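Local coordinates for protein split-Soret cytochrome c (PDB 1H21) that is a dimeric dihaem cytochrome c carrying four haems shared between its subunits and a probable [2Fe-2S] cluster in each subunit, and may take part in sulfate reduction, at residues L98-K103 with N187-Q192; H106-E111 with A183-T188; Q131-D136 with T163-S168. One frame throughout, in Å; residues are numbered along the deposited sequence.

Contact 1. Residues L98-K103 with N187-Q192; sequences LFWGRK and NTKIDQ
Even at their closest pair, Trp-100 and Lys-189, the two backbones stay well apart, with 9.8 Å between the CA atoms. Trp-100 sits in the short linker between helix 87-99 and helix 102-118, while 187-192 forms the C-terminal end of helix 165-192, so long side chains bridge the gap. Lys-189 starts with CG anti to its own N (chi1 173°), bends at chi2 (58°) and then runs straight, which sets its CG and CE over one face of the indole, the lysine chain and indole running antiparallel. Lys-189 CG stands over the six-membered ring of Trp-100, 3.6 Å from its centroid, as a CH-pi contact. Further along, CE of Lys-189 passes 3.6 Å from NE1 of Trp-100. NZ of Lys-189 ends over the five-membered ring of Trp-100, 4.8 Å from its centroid, in a cation-pi contact. Phe-99 CB lies against the opposite face of the indole, and Ile-190 CG1 meets the rim at CH2 of Trp-100. NZ also forms a salt bridge with Glu-104 and a hydrogen bond to the carbonyl of Gly-193. The ammonium charge is therefore probably balanced mainly by Glu-104, while the indole face lies under aliphatic chain and ammonium alike.

Contact 2. Residues H106-E111 with A183-T188; sequences HPMVNE and AEIINT
Next to Ile-185, which reaches across to Met-108 and Glu-111, the carbonyl O of Glu-184 is gripped twice by one residue: Thr-188 N gives it the usual helical bond, and Thr-188 OG1 donates to the same Glu-184 O at 2.9 Å from the other face of the carbonyl plane. Across the contact the meeting is apolar. Ile-185 points at helix 102-118 and splits its branches between two residues one turn apart. Ile-185 CG2 lies 3.8 Å from Met-108 CE and touches Met-108 CB; Ile-185 CD1 lies 3.7 Å from Glu-111 CG. The methionine gets there by a turn at the thioether, chi3 61°, which swings CE towards the other helix and brings it near Ile-186 CA. Glu-111 lies alongside Ile-185, pointing the other way, using its aliphatic CG for the contact, while its buried carboxylate is held by a salt bridge from Lys-181 to OE2 and by the N-H of Thr-199 to OE1. These partners probably favour the charged form. Over these short segments the axes approach to 10.3 Å and run roughly antiparallel, 150° between their directions. Helix 87-99 packs beside both through Phe-96, which touches Met-108 and Ile-186; Pro-26 of helix 26-38 lies against Ala-183, Glu-184 and Asn-187, and Ser-80 and Trp-82 of the second subunit hydrogen-bond to His-106 and Asn-110 in a fold of helices and loops without strands.

Contact 3. Residues Q131-D136 with T163-S168; sequences QGVKGD and TSKQRS
Val-133 directs its two methyls at the first turn of helix 165-192, crossing Lys-165 and Gln-166 at a slant. Val-133 CG1, anti to the carbonyl carbon (chi1 -56°), lies against Lys-165 CB (3.3 Å as modelled, short enough to be read with caution). Val-133 CG2 lies 4.2 Å from Gln-166 CG. Lys-165, bent at chi2 (-148°), carries its CD past Gly-132 O at 3.8 Å. The helix start that receives the valine is tied up by its own side chains. Ser-164 is the N-cap: its OG accepts a weak bond from Gln-166 N, 3.3 Å long but fairly straight, and donates to Gln-166 OE1 at 2.8 Å. This second bond holds the amide end of Gln-166 back over the cap while its CG stays beside the valine. One turn on, Ser-168 OG donates to Lys-165 O at 3.0 Å from above the carbonyl plane. The loop is also fastened through its backbone, since Glu-169 OE1 accepts from Val-133 N and, weakly, from Gly-132 N. The contact thus pins the long loop between helices 102-118 and 147-158 onto the N-terminal end of helix 165-192, at the protein surface. Helix 26-38 adjoins it through Tyr-37 and Trp-38 against Ser-168, and Arg-167 lies on helix 147-158, touching Val-151, Trp-154 and Cys-155.

Helix 165-192 runs through all three contacts, with contact 3 at its N-terminal start and contacts 1 and 2 towards its far end. Contacts 1 and 2, their centres 7 Å apart, adjoin each other where Met-108 touches both Lys-189 and Trp-100: Met-108 SD lies 3.7 Å from Lys-189 CG and Met-108 CE 4.0 Å from Trp-100 CZ3. Contact 3 is remote, its centre about 34 Å from that of contact 1 and 29 Å from that of contact 2, on the opposite side of the chain's centre. It has a metal site close by, the side chain of Gln-166 being about 10 Å from that of Cys-171, an inferred cluster ligand; the others lie away from the haem and cluster sites.

Contact 1. Residues L98-K103 with N187-Q192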
loop_
_atom_site.group_PDB
_atom_site.type_symbol
_atom_site.label_atom_id
_atom_site.label_comp_id
_atom_site.label_asym_id
_atom_site.label_seq_id
_atom_site.Cartn_x
_atom_site.Cartn_y
_atom_site.Cartn_z
ATOM N N LEU A 98 2.411 1.763 -15.238
ATOM C CA LEU A 98 2.075 1.030 -16.452
ATOM C C LEU A 98 2.673 1.748 -17.669
ATOM O O LEU A 98 2.877 1.147 -18.739
ATOM C CB LEU A 98 0.567 0.959 -16.619
ATOM C CG LEU A 98 -0.104 0.090 -15.563
ATOM C CD1 LEU A 98 -1.607 0.194 -15.722
ATOM C CD2 LEU A 98 0.369 -1.382 -15.672
ATOM N N PHE A 99 2.995 3.024 -17.468
ATOM C CA PHE A 99 3.524 3.859 -18.520
ATOM C C PHE A 99 4.936 4.408 -18.279
ATOM O O PHE A 99 5.741 4.492 -19.220
ATOM C CB PHE A 99 2.555 5.014 -18.772
ATOM C CG PHE A 99 1.107 4.604 -18.781
ATOM C CD1 PHE A 99 0.296 4.854 -17.677
ATOM C CD2 PHE A 99 0.559 3.941 -19.876
ATOM C CE1 PHE A 99 -1.052 4.444 -17.657
ATOM C CE2 PHE A 99 -0.782 3.525 -19.872
ATOM C CZ PHE A 99 -1.592 3.780 -18.755
ATOM N N TRP A 100 5.251 4.766 -17.036
ATOM C CA TRP A 100 6.562 5.340 -16.732
ATOM C C TRP A 100 7.318 4.610 -15.636
ATOM O O TRP A 100 6.731 3.920 -14.822
ATOM C CB TRP A 100 6.402 6.805 -16.324
ATOM C CG TRP A 100 5.728 7.626 -17.350
ATOM C CD1 TRP A 100 6.307 8.173 -18.455
ATOM C CD2 TRP A 100 4.326 7.966 -17.418
ATOM N NE1 TRP A 100 5.363 8.816 -19.215
ATOM C CE2 TRP A 100 4.137 8.709 -18.609
ATOM C CE3 TRP A 100 3.217 7.703 -16.602
ATOM C CZ2 TRP A 100 2.872 9.204 -19.010
ATOM C CZ3 TRP A 100 1.957 8.191 -16.997
ATOM C CH2 TRP A 100 1.801 8.932 -18.199
ATOM N N GLY A 101 8.625 4.798 -15.595
ATOM C CA GLY A 101 9.413 4.153 -14.571
ATOM C C GLY A 101 9.679 5.028 -13.362
ATOM O O GLY A 101 9.390 6.225 -13.347
ATOM N N ARG A 102 10.222 4.390 -12.342
ATOM C CA ARG A 102 10.627 4.963 -11.061
ATOM C C ARG A 102 11.021 6.450 -11.075
ATOM O O ARG A 102 10.296 7.270 -10.516
ATOM C CB ARG A 102 11.777 4.098 -10.555
ATOM C CG ARG A 102 12.289 4.312 -9.200
ATOM C CD ARG A 102 12.989 3.037 -8.736
ATOM N NE ARG A 102 14.397 2.890 -9.122
ATOM C CZ ARG A 102 14.873 1.900 -9.891
ATOM N NH1 ARG A 102 14.055 0.984 -10.379
ATOM N NH2 ARG A 102 16.183 1.776 -10.122
ATOM N N LYS A 103 12.120 6.804 -11.741
ATOM C CA LYS A 103 12.566 8.211 -11.780
ATOM C C LYS A 103 11.469 9.207 -12.178
ATOM O O LYS A 103 11.328 10.276 -11.577
ATOM C CB LYS A 103 13.760 8.391 -12.728
ATOM C CG LYS A 103 15.116 7.982 -12.149
ATOM N N ASN A 187 -2.591 13.642 -17.291
ATOM C CA ASN A 187 -2.711 14.573 -18.412
ATOM C C ASN A 187 -1.500 15.488 -18.456
ATOM O O ASN A 187 -0.806 15.569 -19.477
ATOM C CB ASN A 187 -3.972 15.422 -18.280
ATOM C CG ASN A 187 -5.227 14.652 -18.606
ATOM O OD1 ASN A 187 -5.185 13.582 -19.227
ATOM N ND2 ASN A 187 -6.369 15.204 -18.204
ATOM N N THR A 188 -1.208 16.132 -17.333
ATOM C CA THR A 188 -0.071 17.030 -17.278
ATOM C C THR A 188 1.242 16.314 -17.618
ATOM O O THR A 188 2.107 16.889 -18.275
ATOM C CB THR A 188 -0.034 17.750 -15.908
ATOM O OG1 THR A 188 -1.302 18.386 -15.705
ATOM C CG2 THR A 188 1.068 18.809 -15.837
ATOM N N LYS A 189 1.376 15.051 -17.222
ATOM C CA LYS A 189 2.601 14.286 -17.521
ATOM C C LYS A 189 2.741 14.062 -19.040
ATOM O O LYS A 189 3.821 14.231 -19.628
ATOM C CB LYS A 189 2.582 12.926 -16.788
ATOM C CG LYS A 189 3.720 11.966 -17.149
ATOM C CD LYS A 189 5.080 12.594 -16.876
ATOM C CE LYS A 189 6.189 11.597 -17.120
ATOM N NZ LYS A 189 7.530 12.152 -16.843
ATOM N N ILE A 190 1.640 13.662 -19.658
ATOM C CA ILE A 190 1.629 13.428 -21.084
ATOM C C ILE A 190 2.052 14.712 -21.806
ATOM O O ILE A 190 2.812 14.643 -22.785
ATOM C CB ILE A 190 0.228 12.980 -21.583
ATOM C CG1 ILE A 190 -0.164 11.621 -20.976
ATOM C CG2 ILE A 190 0.233 12.869 -23.086
ATOM C CD1 ILE A 190 -1.509 11.039 -21.481
ATOM N N ASP A 191 1.576 15.870 -21.320
ATOM C CA ASP A 191 1.908 17.180 -21.913
ATOM C C ASP A 191 3.333 17.636 -21.688
ATOM O O ASP A 191 4.055 17.946 -22.640
ATOM C CB ASP A 191 0.977 18.279 -21.404
ATOM C CG ASP A 191 -0.439 18.164 -21.956
ATOM O OD1 ASP A 191 -0.637 17.542 -23.041
ATOM O OD2 ASP A 191 -1.372 18.687 -21.292
ATOM N N GLN A 192 3.755 17.664 -20.430
ATOM C CA GLN A 192 5.101 18.114 -20.101
ATOM C C GLN A 192 6.235 17.102 -20.280
ATOM O O GLN A 192 7.383 17.412 -19.957
ATOM C CB GLN A 192 5.135 18.703 -18.699
ATOM C CG GLN A 192 4.193 19.871 -18.506
ATOM C CD GLN A 192 4.118 20.349 -17.057
ATOM O OE1 GLN A 192 4.702 19.744 -16.129
ATOM N NE2 GLN A 192 3.380 21.440 -16.849
#

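Contact 2. Residues H106-E111 with A183-T188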
loop_
_atom_site.group_PDB
_atom_site.type_symbol
_atom_site.label_atom_id
_atom_site.label_comp_id
_atom_site.label_asym_id
_atom_site.label_seq_id
_atom_site.Cartn_x
_atom_site.Cartn_y
_atom_site.Cartn_z
ATOM N N HIS A 106 8.131 9.282 -9.566
ATOM C CA HIS A 106 8.349 9.930 -8.280
ATOM C C HIS A 106 7.657 11.290 -8.107
ATOM O O HIS A 106 6.826 11.440 -7.217
ATOM C CB HIS A 106 9.849 10.046 -7.966
ATOM C CG HIS A 106 10.134 10.388 -6.530
ATOM N ND1 HIS A 106 9.358 9.928 -5.487
ATOM C CD2 HIS A 106 11.123 11.121 -5.962
ATOM C CE1 HIS A 106 9.854 10.357 -4.341
ATOM N NE2 HIS A 106 10.926 11.083 -4.603
ATOM N N PRO A 107 7.968 12.296 -8.955
ATOM C CA PRO A 107 7.294 13.584 -8.747
ATOM C C PRO A 107 5.787 13.522 -8.940
ATOM O O PRO A 107 5.059 14.294 -8.315
ATOM C CB PRO A 107 7.990 14.507 -9.757
ATOM C CG PRO A 107 8.366 13.577 -10.878
ATOM C CD PRO A 107 8.906 12.383 -10.099
ATOM N N MET A 108 5.315 12.579 -9.755
ATOM C CA MET A 108 3.872 12.437 -9.989
ATOM C C MET A 108 3.174 11.967 -8.697
ATOM O O MET A 108 2.159 12.514 -8.293
ATOM C CB MET A 108 3.599 11.434 -11.125
ATOM C CG MET A 108 4.219 11.794 -12.484
ATOM S SD MET A 108 3.837 10.546 -13.779
ATOM C CE MET A 108 2.084 10.642 -13.832
ATOM N N VAL A 109 3.721 10.942 -8.056
ATOM C CA VAL A 109 3.155 10.425 -6.818
ATOM C C VAL A 109 3.347 11.459 -5.697
ATOM O O VAL A 109 2.500 11.581 -4.804
ATOM C CB VAL A 109 3.832 9.087 -6.430
ATOM C CG1 VAL A 109 3.416 8.630 -5.031
ATOM C CG2 VAL A 109 3.490 8.044 -7.465
ATOM N N ASN A 110 4.439 12.218 -5.752
ATOM C CA ASN A 110 4.688 13.229 -4.735
ATOM C C ASN A 110 3.579 14.267 -4.754
ATOM O O ASN A 110 3.112 14.707 -3.701
ATOM C CB ASN A 110 6.035 13.922 -4.948
ATOM C CG ASN A 110 7.207 13.090 -4.458
ATOM O OD1 ASN A 110 7.031 12.069 -3.792
ATOM N ND2 ASN A 110 8.415 13.529 -4.778
ATOM N N GLU A 111 3.158 14.654 -5.956
ATOM C CA GLU A 111 2.093 15.637 -6.092
ATOM C C GLU A 111 0.761 15.046 -5.632
ATOM O O GLU A 111 0.016 15.671 -4.869
ATOM C CB GLU A 111 1.985 16.138 -7.543
ATOM C CG GLU A 111 0.622 16.727 -7.869
ATOM C CD GLU A 111 0.667 17.897 -8.812
ATOM O OE1 GLU A 111 1.770 18.376 -9.146
ATOM O OE2 GLU A 111 -0.433 18.353 -9.207
ATOM N N ALA A 183 -5.947 11.808 -12.536
ATOM C CA ALA A 183 -6.244 12.013 -13.948
ATOM C C ALA A 183 -5.552 13.297 -14.401
ATOM O O ALA A 183 -4.786 13.277 -15.365
ATOM C CB ALA A 183 -7.751 12.093 -14.180
ATOM N N GLU A 184 -5.727 14.385 -13.653
ATOM C CA GLU A 184 -5.083 15.641 -14.022
ATOM C C GLU A 184 -3.574 15.513 -14.101
ATOM O O GLU A 184 -2.938 16.063 -14.995
ATOM C CB GLU A 184 -5.434 16.734 -13.038
ATOM C CG GLU A 184 -6.907 17.064 -12.993
ATOM C CD GLU A 184 -7.167 18.361 -12.261
ATOM O OE1 GLU A 184 -6.365 18.719 -11.363
ATOM O OE2 GLU A 184 -8.159 19.041 -12.595
ATOM N N ILE A 185 -2.998 14.787 -13.161
ATOM C CA ILE A 185 -1.560 14.575 -13.137
ATOM C C ILE A 185 -1.126 13.783 -14.379
ATOM O O ILE A 185 -0.105 14.101 -15.008
ATOM C CB ILE A 185 -1.152 13.801 -11.856
ATOM C CG1 ILE A 185 -1.442 14.657 -10.629
ATOM C CG2 ILE A 185 0.328 13.446 -11.891
ATOM C CD1 ILE A 185 -1.327 13.908 -9.323
ATOM N N ILE A 186 -1.887 12.751 -14.727
ATOM C CA ILE A 186 -1.529 11.954 -15.895
ATOM C C ILE A 186 -1.516 12.872 -17.119
ATOM O O ILE A 186 -0.523 12.920 -17.852
ATOM C CB ILE A 186 -2.494 10.766 -16.119
ATOM C CG1 ILE A 186 -2.185 9.645 -15.107
ATOM C CG2 ILE A 186 -2.389 10.253 -17.568
ATOM C CD1 ILE A 186 -3.295 8.595 -14.987
ATOM N N ASN A 187 -2.591 13.642 -17.291
ATOM C CA ASN A 187 -2.711 14.573 -18.412
ATOM C C ASN A 187 -1.500 15.488 -18.456
ATOM O O ASN A 187 -0.806 15.569 -19.477
ATOM C CB ASN A 187 -3.972 15.422 -18.280
ATOM C CG ASN A 187 -5.227 14.652 -18.606
ATOM O OD1 ASN A 187 -5.185 13.582 -19.227
ATOM N ND2 ASN A 187 -6.369 15.204 -18.204
ATOM N N THR A 188 -1.208 16.132 -17.333
ATOM C CA THR A 188 -0.071 17.030 -17.278
ATOM C C THR A 188 1.242 16.314 -17.618
ATOM O O THR A 188 2.107 16.889 -18.275
ATOM C CB THR A 188 -0.034 17.750 -15.908
ATOM O OG1 THR A 188 -1.302 18.386 -15.705
ATOM C CG2 THR A 188 1.068 18.809 -15.837
#

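Contact 3. Residues Q131-D136 with T163-S168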
loop_
_atom_site.group_PDB
_atom_site.type_symbol
_atom_site.label_atom_id
_atom_site.label_comp_id
_atom_site.label_asym_id
_atom_site.label_seq_id
_atom_site.Cartn_x
_atom_site.Cartn_y
_atom_site.Cartn_z
ATOM N N GLN A 131 -24.880 6.272 -3.592
ATOM C CA GLN A 131 -25.254 4.901 -3.279
ATOM C C GLN A 131 -25.217 4.579 -1.793
ATOM O O GLN A 131 -25.696 3.514 -1.388
ATOM C CB GLN A 131 -24.400 3.916 -4.068
ATOM C CG GLN A 131 -24.554 4.063 -5.576
ATOM C CD GLN A 131 -23.881 2.944 -6.320
ATOM O OE1 GLN A 131 -23.119 3.193 -7.271
ATOM N NE2 GLN A 131 -24.153 1.682 -5.895
ATOM N N GLY A 132 -24.615 5.465 -0.996
ATOM C CA GLY A 132 -24.547 5.259 0.444
ATOM C C GLY A 132 -25.552 6.145 1.145
ATOM O O GLY A 132 -26.574 5.656 1.623
ATOM N N VAL A 133 -25.217 7.424 1.281
ATOM C CA VAL A 133 -26.104 8.415 1.883
ATOM C C VAL A 133 -26.067 9.676 1.010
ATOM O O VAL A 133 -24.991 10.134 0.588
ATOM C CB VAL A 133 -25.713 8.776 3.332
ATOM C CG1 VAL A 133 -25.651 7.547 4.189
ATOM C CG2 VAL A 133 -24.404 9.579 3.373
ATOM N N LYS A 134 -27.250 10.187 0.685
ATOM C CA LYS A 134 -27.368 11.372 -0.145
ATOM C C LYS A 134 -27.095 12.564 0.746
ATOM O O LYS A 134 -27.346 12.490 1.958
ATOM C CB LYS A 134 -28.784 11.454 -0.717
ATOM C CG LYS A 134 -28.866 11.290 -2.242
ATOM C CD LYS A 134 -30.285 10.888 -2.655
ATOM C CE LYS A 134 -30.618 9.456 -2.249
ATOM N NZ LYS A 134 -32.114 9.269 -2.166
ATOM N N GLY A 135 -26.502 13.619 0.187
ATOM C CA GLY A 135 -26.281 14.786 1.017
ATOM C C GLY A 135 -24.974 15.536 1.026
ATOM O O GLY A 135 -24.304 15.685 -0.011
ATOM N N ASP A 136 -24.639 16.012 2.223
ATOM C CA ASP A 136 -23.439 16.793 2.480
ATOM C C ASP A 136 -22.593 16.069 3.489
ATOM O O ASP A 136 -23.128 15.378 4.357
ATOM C CB ASP A 136 -23.819 18.141 3.089
ATOM C CG ASP A 136 -23.847 19.253 2.068
ATOM O OD1 ASP A 136 -24.800 19.287 1.262
ATOM O OD2 ASP A 136 -22.911 20.084 2.064
ATOM N N THR A 163 -18.279 2.732 11.090
ATOM C CA THR A 163 -19.202 1.719 10.600
ATOM C C THR A 163 -20.377 2.401 9.867
ATOM O O THR A 163 -21.108 1.758 9.114
ATOM C CB THR A 163 -19.720 0.921 11.859
ATOM O OG1 THR A 163 -19.458 -0.475 11.696
ATOM C CG2 THR A 163 -21.229 1.195 12.167
ATOM N N SER A 164 -20.564 3.694 10.130
ATOM C CA SER A 164 -21.655 4.482 9.561
ATOM C C SER A 164 -21.685 4.468 8.051
ATOM O O SER A 164 -20.639 4.323 7.402
ATOM C CB SER A 164 -21.545 5.936 10.042
ATOM O OG SER A 164 -22.680 6.698 9.669
ATOM N N LYS A 165 -22.884 4.674 7.499
ATOM C CA LYS A 165 -23.062 4.726 6.042
ATOM C C LYS A 165 -22.353 5.961 5.518
ATOM O O LYS A 165 -21.952 6.030 4.354
ATOM C CB LYS A 165 -24.540 4.793 5.678
ATOM C CG LYS A 165 -25.226 3.449 5.702
ATOM C CD LYS A 165 -26.329 3.396 4.655
ATOM C CE LYS A 165 -26.974 2.018 4.603
ATOM N NZ LYS A 165 -27.806 1.850 3.378
ATOM N N GLN A 166 -22.194 6.936 6.401
ATOM C CA GLN A 166 -21.529 8.175 6.064
ATOM C C GLN A 166 -20.070 8.001 5.750
ATOM O O GLN A 166 -19.589 8.551 4.777
ATOM C CB GLN A 166 -21.658 9.176 7.210
ATOM C CG GLN A 166 -22.967 9.919 7.301
ATOM C CD GLN A 166 -23.270 10.250 8.716
ATOM O OE1 GLN A 166 -23.588 9.353 9.507
ATOM N NE2 GLN A 166 -23.100 11.512 9.089
ATOM N N ARG A 167 -19.352 7.245 6.568
ATOM C CA ARG A 167 -17.934 7.110 6.301
ATOM C C ARG A 167 -17.659 6.247 5.075
ATOM O O ARG A 167 -16.640 6.430 4.397
ATOM C CB ARG A 167 -17.128 6.727 7.557
ATOM C CG ARG A 167 -16.933 5.273 7.803
ATOM C CD ARG A 167 -15.651 4.725 7.180
ATOM N NE ARG A 167 -15.931 3.382 6.678
ATOM C CZ ARG A 167 -15.468 2.887 5.535
ATOM N NH1 ARG A 167 -14.657 3.612 4.763
ATOM N NH2 ARG A 167 -15.932 1.729 5.097
ATOM N N SER A 168 -18.568 5.330 4.762
ATOM C CA SER A 168 -18.390 4.522 3.570
ATOM C C SER A 168 -18.775 5.403 2.365
ATOM O O SER A 168 -18.271 5.211 1.264
ATOM C CB SER A 168 -19.233 3.254 3.626
ATOM O OG SER A 168 -20.599 3.524 3.408
#